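Local coordinates for protein D-alanyl-D-alanine carboxypeptidase (Vibrio cholerae, PDB 5TR7) that probably removes the terminal D-alanine from peptidoglycan precursor peptides, as a penicillin-binding serine carboxypeptidase of the S11 family that takes part in cell-wall synthesis, at residues G10-Y16 and R222-M228; N100-V104 and S138-D142. All coordinates share one frame; numbering follows the deposited sequence.

Interaction 1: G10-Y16 and R222-M228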
ATOM      1  N   GLY A  10       8.843 -13.203  -5.918  1.00 54.99           N
ATOM      2  CA  GLY A  10       9.602 -12.060  -6.390  1.00 58.65           C
ATOM      3  C   GLY A  10       9.921 -11.097  -5.249  1.00 52.33           C
ATOM      4  O   GLY A  10       9.151 -10.989  -4.319  1.00 52.26           O
ATOM      5  N   TYR A  11      11.052 -10.418  -5.301  1.00 52.50           N
ATOM      6  CA  TYR A  11      11.335  -9.419  -4.288  1.00 54.48           C
ATOM      7  C   TYR A  11      12.313  -8.415  -4.764  1.00 53.22           C
ATOM      8  O   TYR A  11      12.987  -8.610  -5.785  1.00 54.05           O
ATOM      9  CB  TYR A  11      11.872 -10.060  -3.004  1.00 55.56           C
ATOM     10  CG  TYR A  11      13.210 -10.789  -3.149  1.00 61.12           C
ATOM     11  CD1 TYR A  11      14.424 -10.107  -3.048  1.00 70.77           C
ATOM     12  CD2 TYR A  11      13.266 -12.164  -3.356  1.00 63.10           C
ATOM     13  CE1 TYR A  11      15.638 -10.778  -3.137  1.00 72.83           C
ATOM     14  CE2 TYR A  11      14.471 -12.836  -3.445  1.00 65.01           C
ATOM     15  CZ  TYR A  11      15.649 -12.133  -3.322  1.00 71.29           C
ATOM     16  OH  TYR A  11      16.853 -12.784  -3.401  1.00 75.50           O
ATOM     17  N   VAL A  12      12.324  -7.300  -4.039  1.00 54.31           N
ATOM     18  CA  VAL A  12      13.296  -6.252  -4.271  1.00 51.98           C
ATOM     19  C   VAL A  12      13.636  -5.598  -2.970  1.00 49.31           C
ATOM     20  O   VAL A  12      12.780  -5.456  -2.108  1.00 58.06           O
ATOM     21  CB  VAL A  12      12.898  -5.244  -5.351  1.00 62.44           C
ATOM     22  CG1 VAL A  12      11.630  -4.547  -5.010  1.00 71.60           C
ATOM     23  CG2 VAL A  12      14.000  -4.207  -5.504  1.00 67.79           C
ATOM     24  N   LEU A  13      14.888  -5.231  -2.803  1.00 51.64           N
ATOM     25  CA  LEU A  13      15.321  -4.543  -1.622  1.00 49.60           C
ATOM     26  C   LEU A  13      15.980  -3.314  -2.146  1.00 51.08           C
ATOM     27  O   LEU A  13      16.866  -3.400  -2.931  1.00 57.97           O
ATOM     28  CB  LEU A  13      16.303  -5.381  -0.845  1.00 55.14           C
ATOM     29  CG  LEU A  13      17.008  -4.688   0.299  1.00 61.17           C
ATOM     30  CD1 LEU A  13      16.022  -4.007   1.197  1.00 67.73           C
ATOM     31  CD2 LEU A  13      17.843  -5.668   1.079  1.00 61.52           C
ATOM     32  N   MET A  14      15.551  -2.160  -1.695  1.00 54.51           N
ATOM     33  CA  MET A  14      16.068  -0.904  -2.198  1.00 54.88           C
ATOM     34  C   MET A  14      16.499   0.030  -1.117  1.00 49.79           C
ATOM     35  O   MET A  14      15.833   0.160  -0.094  1.00 59.63           O
ATOM     36  CB  MET A  14      14.958  -0.241  -3.022  1.00 52.81           C
ATOM     37  CG  MET A  14      15.233   1.168  -3.504  1.00 68.13           C
ATOM     38  SD  MET A  14      13.828   1.886  -4.362  1.00 64.92           S
ATOM     39  CE  MET A  14      13.995   1.087  -5.952  1.00 68.05           C
ATOM     40  N   ASP A  15      17.634   0.663  -1.346  1.00 53.28           N
ATOM     41  CA  ASP A  15      18.108   1.723  -0.455  1.00 58.99           C
ATOM     42  C   ASP A  15      17.206   2.951  -0.726  1.00 56.30           C
ATOM     43  O   ASP A  15      17.141   3.425  -1.844  1.00 53.87           O
ATOM     44  CB  ASP A  15      19.576   2.061  -0.772  1.00 59.95           C
ATOM     45  CG  ASP A  15      20.013   3.393  -0.202  1.00 62.62           C
ATOM     46  OD1 ASP A  15      19.598   3.788   0.904  1.00 54.86           O
ATOM     47  OD2 ASP A  15      20.761   4.075  -0.908  1.00 67.89           O
ATOM     48  N   TYR A  16      16.531   3.450   0.300  1.00 54.85           N
ATOM     49  CA  TYR A  16      15.644   4.569   0.163  1.00 46.72           C
ATOM     50  C   TYR A  16      16.359   5.798  -0.306  1.00 51.65           C
ATOM     51  O   TYR A  16      15.791   6.548  -1.074  1.00 55.74           O
ATOM     52  CB  TYR A  16      14.908   4.931   1.485  1.00 51.03           C
ATOM     53  CG  TYR A  16      14.178   6.260   1.420  1.00 51.51           C
ATOM     54  CD1 TYR A  16      12.849   6.329   0.982  1.00 53.98           C
ATOM     55  CD2 TYR A  16      14.796   7.446   1.794  1.00 54.29           C
ATOM     56  CE1 TYR A  16      12.207   7.536   0.889  1.00 49.23           C
ATOM     57  CE2 TYR A  16      14.125   8.666   1.728  1.00 54.26           C
ATOM     58  CZ  TYR A  16      12.832   8.693   1.266  1.00 51.27           C
ATOM     59  OH  TYR A  16      12.128   9.894   1.130  1.00 52.96           O
ATOM     60  N   ARG A 222      17.733   3.856   5.723  1.00 53.31           N
ATOM     61  CA  ARG A 222      16.342   3.563   5.470  1.00 48.84           C
ATOM     62  C   ARG A 222      16.291   2.675   4.269  1.00 50.34           C
ATOM     63  O   ARG A 222      16.938   2.954   3.215  1.00 48.82           O
ATOM     64  CB  ARG A 222      15.428   4.750   5.275  1.00 53.31           C
ATOM     65  CG  ARG A 222      13.975   4.298   4.972  1.00 50.91           C
ATOM     66  CD  ARG A 222      12.965   5.415   4.727  1.00 51.49           C
ATOM     67  NE  ARG A 222      12.464   6.058   5.946  1.00 45.18           N
ATOM     68  CZ  ARG A 222      11.513   5.580   6.717  1.00 44.84           C
ATOM     69  NH1 ARG A 222      11.173   6.256   7.752  1.00 43.82           N
ATOM     70  NH2 ARG A 222      10.934   4.380   6.496  1.00 49.80           N
ATOM     71  N   LEU A 223      15.553   1.577   4.436  1.00 48.47           N
ATOM     72  CA  LEU A 223      15.389   0.632   3.354  1.00 49.84           C
ATOM     73  C   LEU A 223      13.953   0.457   3.024  1.00 46.29           C
ATOM     74  O   LEU A 223      13.117   0.632   3.874  1.00 47.28           O
ATOM     75  CB  LEU A 223      15.918  -0.731   3.756  1.00 53.85           C
ATOM     76  CG  LEU A 223      17.389  -0.826   4.169  1.00 56.45           C
ATOM     77  CD1 LEU A 223      17.637  -2.192   4.865  1.00 56.86           C
ATOM     78  CD2 LEU A 223      18.282  -0.639   2.930  1.00 53.41           C
ATOM     79  N   VAL A 224      13.686   0.107   1.767  1.00 55.28           N
ATOM     80  CA  VAL A 224      12.350  -0.245   1.312  1.00 50.82           C
ATOM     81  C   VAL A 224      12.477  -1.664   0.761  1.00 52.87           C
ATOM     82  O   VAL A 224      13.355  -1.928  -0.056  1.00 59.79           O
ATOM     83  CB  VAL A 224      11.852   0.691   0.228  1.00 52.68           C
ATOM     84  CG1 VAL A 224      10.506   0.215  -0.280  1.00 61.37           C
ATOM     85  CG2 VAL A 224      11.690   2.083   0.787  1.00 58.18           C
ATOM     86  N   ALA A 225      11.633  -2.566   1.217  1.00 46.67           N
ATOM     87  CA  ALA A 225      11.608  -3.950   0.722  1.00 47.44           C
ATOM     88  C   ALA A 225      10.231  -4.369   0.246  1.00 48.23           C
ATOM     89  O   ALA A 225       9.197  -3.884   0.735  1.00 45.53           O
ATOM     90  CB  ALA A 225      12.059  -4.918   1.803  1.00 49.80           C
ATOM     91  N   VAL A 226      10.224  -5.155  -0.813  1.00 46.47           N
ATOM     92  CA  VAL A 226       8.971  -5.673  -1.340  1.00 53.20           C
ATOM     93  C   VAL A 226       9.148  -7.188  -1.451  1.00 51.23           C
ATOM     94  O   VAL A 226      10.153  -7.675  -1.997  1.00 55.19           O
ATOM     95  CB  VAL A 226       8.703  -5.114  -2.753  1.00 51.32           C
ATOM     96  CG1 VAL A 226       7.436  -5.687  -3.318  1.00 57.18           C
ATOM     97  CG2 VAL A 226       8.665  -3.610  -2.709  1.00 51.40           C
ATOM     98  N   VAL A 227       8.191  -7.923  -0.916  1.00 51.46           N
ATOM     99  CA  VAL A 227       8.222  -9.416  -0.984  1.00 52.31           C
ATOM    100  C   VAL A 227       6.875  -9.827  -1.532  1.00 48.10           C
ATOM    101  O   VAL A 227       5.862  -9.408  -1.047  1.00 48.77           O
ATOM    102  CB  VAL A 227       8.557 -10.024   0.396  1.00 53.59           C
ATOM    103  CG1 VAL A 227       8.525 -11.521   0.373  1.00 60.67           C
ATOM    104  CG2 VAL A 227       9.970  -9.599   0.786  1.00 56.55           C
ATOM    105  N   MET A 228       6.884 -10.601  -2.600  1.00 54.18           N
ATOM    106  CA  MET A 228       5.636 -11.036  -3.235  1.00 57.76           C
ATOM    107  C   MET A 228       5.548 -12.520  -3.311  1.00 50.68           C
ATOM    108  O   MET A 228       6.495 -13.171  -3.691  1.00 56.73           O
ATOM    109  CB  MET A 228       5.552 -10.517  -4.688  1.00 56.74           C
ATOM    110  CG  MET A 228       5.786  -9.020  -4.775  1.00 62.69           C
ATOM    111  SD  MET A 228       4.489  -8.005  -4.038  1.00 65.54           S
ATOM    112  CE  MET A 228       3.275  -8.250  -5.406  1.00 64.92           C
TER
HETATM  113  O   HOH W   1      20.016   3.543   3.545  1.00 53.48           O
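Tyr16 lays one face of its ring against the aliphatic part of Arg222: CD of Arg222 makes a CH-pi contact 4.0 Å from the centroid of the Tyr16 ring, displaced toward the CG side. The extended start of the arginine, with CG anti to the backbone N (chi1 178°), carries CD over the ring. Beyond a bend at the third torsion, the guanidinium plane stands 70° from the ring plane and bonds Asp198, as a salt bridge, and Ser215. Arginine suits this partly exposed end because its methylenes pack while its charge is paired beyond the ring.

From here strands 10-15 and 221-230 run antiparallel as neighbours, flanked by 21-25 and 209-218, in the five-stranded sheet of the beta-lactamase-like fold. Three hydrogen-bonded pairs, Gly10 with Met228, Val12 with Val226 and Met14 with Val224, each give two backbone bonds; the straightest is Val224 N to Met14 O (2.8 Å, 176°). Tyr16 N to Arg222 O (3.0 Å) adds a seventh. On one face, CG1 of Val12 lies 3.7 Å from CB of Val226, the two branched side chains crossing obliquely. On the other, leucine reaches across where its neighbour is small: CD1 of Leu13 comes 4.1 Å from CB of Ala225. A water donates to OD1 of Asp15 (2.7 Å) and accepts from Arg222 N (3.2 Å), while the other carboxylate oxygen bonds Ser18.

The chemistry is thus divided: backbone bonds run the length of the two strands, Val12 and Met14 pack against helix 150-163, Tyr11, Leu223 and Val227 against helix 233-251 on the other face, and Asp15 and Arg222 lie at one end, joined by a water and each satisfied by further partners.

Interaction 2: N100-V104 and S138-D142; sequences NDACV and SHGLD
Van der Waals packing joins Asn100, Cys103 and Val104, on the first turn of helix 100-111, to the loop 138-142. CB of His139 sits 3.6 Å from OD1 of Asn100 and 3.9 Å from CB of Cys103, a small residue that lets the loop come close. CG2 of Val104 meets the edge of the imidazole at CD2 (3.7 Å). Leu141 brings CD2 to 3.9 Å from ND2 of Asn100.

Hydrogen bonds set the polar groups from within the loop or from neighbours. Leu141 N donates to ND1 of His139 (3.2 Å, 169°), nearly in the ring plane. A chi1 of 44°, with CG between the backbone N and the carbonyl carbon, places ND1 where Leu141 N can reach it, and this bond limits ring rotation. OG of Ser138, packed beside the Cys103 carbonyl, bonds Glu114. Asn100 OD1 and His139 O both accept from NZ of Lys38 and probably help position it. Two residues after Ser98, Asn100 is consistent with the SxN motif of penicillin-binding proteins, beside the SxxK residues Ser35 and Lys38.

Around the contact, helix 114-127 touches Val104, Ser138 and His139, while helix 87-95 packs on Cys103; the loop itself leads on toward helix 150-163.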
ATOM      1  N   ASN A 100     -11.876  -1.848   0.920  1.00 60.26           N
ATOM      2  CA  ASN A 100     -12.185  -1.558  -0.469  1.00 59.34           C
ATOM      3  C   ASN A 100     -13.287  -0.512  -0.652  1.00 65.44           C
ATOM      4  O   ASN A 100     -13.272   0.246  -1.639  1.00 59.13           O
ATOM      5  CB  ASN A 100     -12.645  -2.825  -1.182  1.00 62.35           C
ATOM      6  CG  ASN A 100     -11.577  -3.866  -1.318  1.00 58.66           C
ATOM      7  OD1 ASN A 100     -10.406  -3.597  -1.223  1.00 61.27           O
ATOM      8  ND2 ASN A 100     -12.002  -5.067  -1.542  1.00 70.19           N
ATOM      9  N   ASP A 101     -14.287  -0.560   0.255  1.00 67.29           N
ATOM     10  CA  ASP A 101     -15.396   0.392   0.259  1.00 59.99           C
ATOM     11  C   ASP A 101     -14.862   1.830   0.396  1.00 65.56           C
ATOM     12  O   ASP A 101     -15.203   2.751  -0.417  1.00 54.88           O
ATOM     13  CB  ASP A 101     -16.485   0.015   1.291  1.00 58.19           C
ATOM     14  CG  ASP A 101     -15.935  -0.201   2.757  1.00 67.73           C
ATOM     15  OD1 ASP A 101     -14.697  -0.301   2.925  1.00 57.22           O
ATOM     16  OD2 ASP A 101     -16.762  -0.288   3.733  1.00 63.72           O
ATOM     17  N   ALA A 102     -13.958   2.019   1.353  1.00 60.69           N
ATOM     18  CA  ALA A 102     -13.381   3.343   1.589  1.00 63.06           C
ATOM     19  C   ALA A 102     -12.564   3.830   0.377  1.00 62.65           C
ATOM     20  O   ALA A 102     -12.468   5.033   0.151  1.00 61.04           O
ATOM     21  CB  ALA A 102     -12.493   3.335   2.813  1.00 57.86           C
ATOM     22  N   CYS A 103     -11.957   2.888  -0.356  1.00 57.82           N
ATOM     23  CA  CYS A 103     -11.183   3.244  -1.561  1.00 60.57           C
ATOM     24  C   CYS A 103     -12.069   3.880  -2.589  1.00 51.21           C
ATOM     25  O   CYS A 103     -11.767   4.965  -3.107  1.00 58.58           O
ATOM     26  CB  CYS A 103     -10.498   2.045  -2.206  1.00 55.59           C
ATOM     27  SG  CYS A 103      -9.100   1.409  -1.285  1.00 54.80           S
ATOM     28  N   VAL A 104     -13.200   3.248  -2.829  1.00 58.11           N
ATOM     29  CA  VAL A 104     -14.125   3.784  -3.823  1.00 63.33           C
ATOM     30  C   VAL A 104     -14.713   5.113  -3.399  1.00 67.78           C
ATOM     31  O   VAL A 104     -14.873   5.993  -4.248  1.00 63.43           O
ATOM     32  CB  VAL A 104     -15.233   2.802  -4.158  1.00 66.33           C
ATOM     33  CG1 VAL A 104     -16.209   3.433  -5.155  1.00 66.98           C
ATOM     34  CG2 VAL A 104     -14.634   1.541  -4.736  1.00 71.03           C
ATOM     35  N   SER A 138      -9.449   1.640  -7.949  1.00 63.42           N
ATOM     36  CA  SER A 138      -8.826   2.198  -6.768  1.00 55.88           C
ATOM     37  C   SER A 138      -8.530   1.215  -5.624  1.00 67.03           C
ATOM     38  O   SER A 138      -7.937   1.624  -4.594  1.00 58.35           O
ATOM     39  CB  SER A 138      -9.739   3.264  -6.228  1.00 57.46           C
ATOM     40  OG  SER A 138     -11.009   2.689  -5.856  1.00 66.23           O
ATOM     41  N   HIS A 139      -8.880  -0.069  -5.762  1.00 65.63           N
ATOM     42  CA  HIS A 139      -8.684  -0.995  -4.616  1.00 62.22           C
ATOM     43  C   HIS A 139      -7.838  -2.230  -4.844  1.00 64.67           C
ATOM     44  O   HIS A 139      -7.333  -2.781  -3.852  1.00 78.46           O
ATOM     45  CB  HIS A 139     -10.043  -1.399  -4.045  1.00 64.53           C
ATOM     46  CG  HIS A 139     -11.022  -1.732  -5.111  1.00 67.22           C
ATOM     47  ND1 HIS A 139     -10.944  -2.889  -5.834  1.00 74.92           N
ATOM     48  CD2 HIS A 139     -12.075  -1.050  -5.612  1.00 71.11           C
ATOM     49  CE1 HIS A 139     -11.923  -2.933  -6.719  1.00 76.32           C
ATOM     50  NE2 HIS A 139     -12.635  -1.828  -6.597  1.00 70.68           N
ATOM     51  N   GLY A 140      -7.672  -2.667  -6.094  1.00 62.74           N
ATOM     52  CA  GLY A 140      -6.880  -3.841  -6.389  1.00 65.63           C
ATOM     53  C   GLY A 140      -7.585  -5.147  -6.784  1.00 73.29           C
ATOM     54  O   GLY A 140      -6.934  -6.100  -7.142  1.00 69.13           O
ATOM     55  N   LEU A 141      -8.901  -5.210  -6.784  1.00 76.67           N
ATOM     56  CA  LEU A 141      -9.540  -6.497  -7.135  1.00 72.27           C
ATOM     57  C   LEU A 141      -9.183  -6.795  -8.559  1.00 74.79           C
ATOM     58  O   LEU A 141      -9.108  -5.886  -9.372  1.00 74.51           O
ATOM     59  CB  LEU A 141     -11.053  -6.444  -6.919  1.00 79.74           C
ATOM     60  CG  LEU A 141     -11.469  -6.244  -5.436  1.00 97.28           C
ATOM     61  CD1 LEU A 141     -12.991  -6.099  -5.323  1.00104.85           C
ATOM     62  CD2 LEU A 141     -10.963  -7.379  -4.528  1.00 92.91           C
ATOM     63  N   ASP A 142      -8.863  -8.064  -8.846  1.00 81.17           N
ATOM     64  CA  ASP A 142      -8.444  -8.530 -10.165  1.00 81.34           C
ATOM     65  C   ASP A 142      -8.991  -8.092 -11.476  1.00 79.25           C
ATOM     66  O   ASP A 142     -10.179  -8.106 -11.687  1.00 81.74           O
ATOM     67  CB  ASP A 142      -8.928  -9.976 -10.395  1.00 91.62           C
ATOM     68  CG  ASP A 142      -7.886 -10.987 -10.143  1.00103.00           C
ATOM     69  OD1 ASP A 142      -6.997 -10.777  -9.286  1.00116.15           O
ATOM     70  OD2 ASP A 142      -7.997 -12.009 -10.830  1.00107.96           O
TER

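Both contacts lie in the carboxypeptidase domain, but in different halves of its beta-lactamase-like architecture. Interaction 1 lies in the five-stranded antiparallel sheet, joining strand 10-15 to strand 221-230, third across the sheet; interaction 2 lies in the helical part. Along the chain the order is 10-16, 100-104, 138-142, 222-228, so the helical region, together with the other three strands of the sheet, comes between the two paired strands. The centres are about 24 Å apart and the nearest atoms about 11 Å, so the two do not touch. The side chain of Ser35, the predicted nucleophile, is about 5 Å from that of Asn100 and about 10 Å from that of Met228, consistent with an active site at the sheet-helix junction.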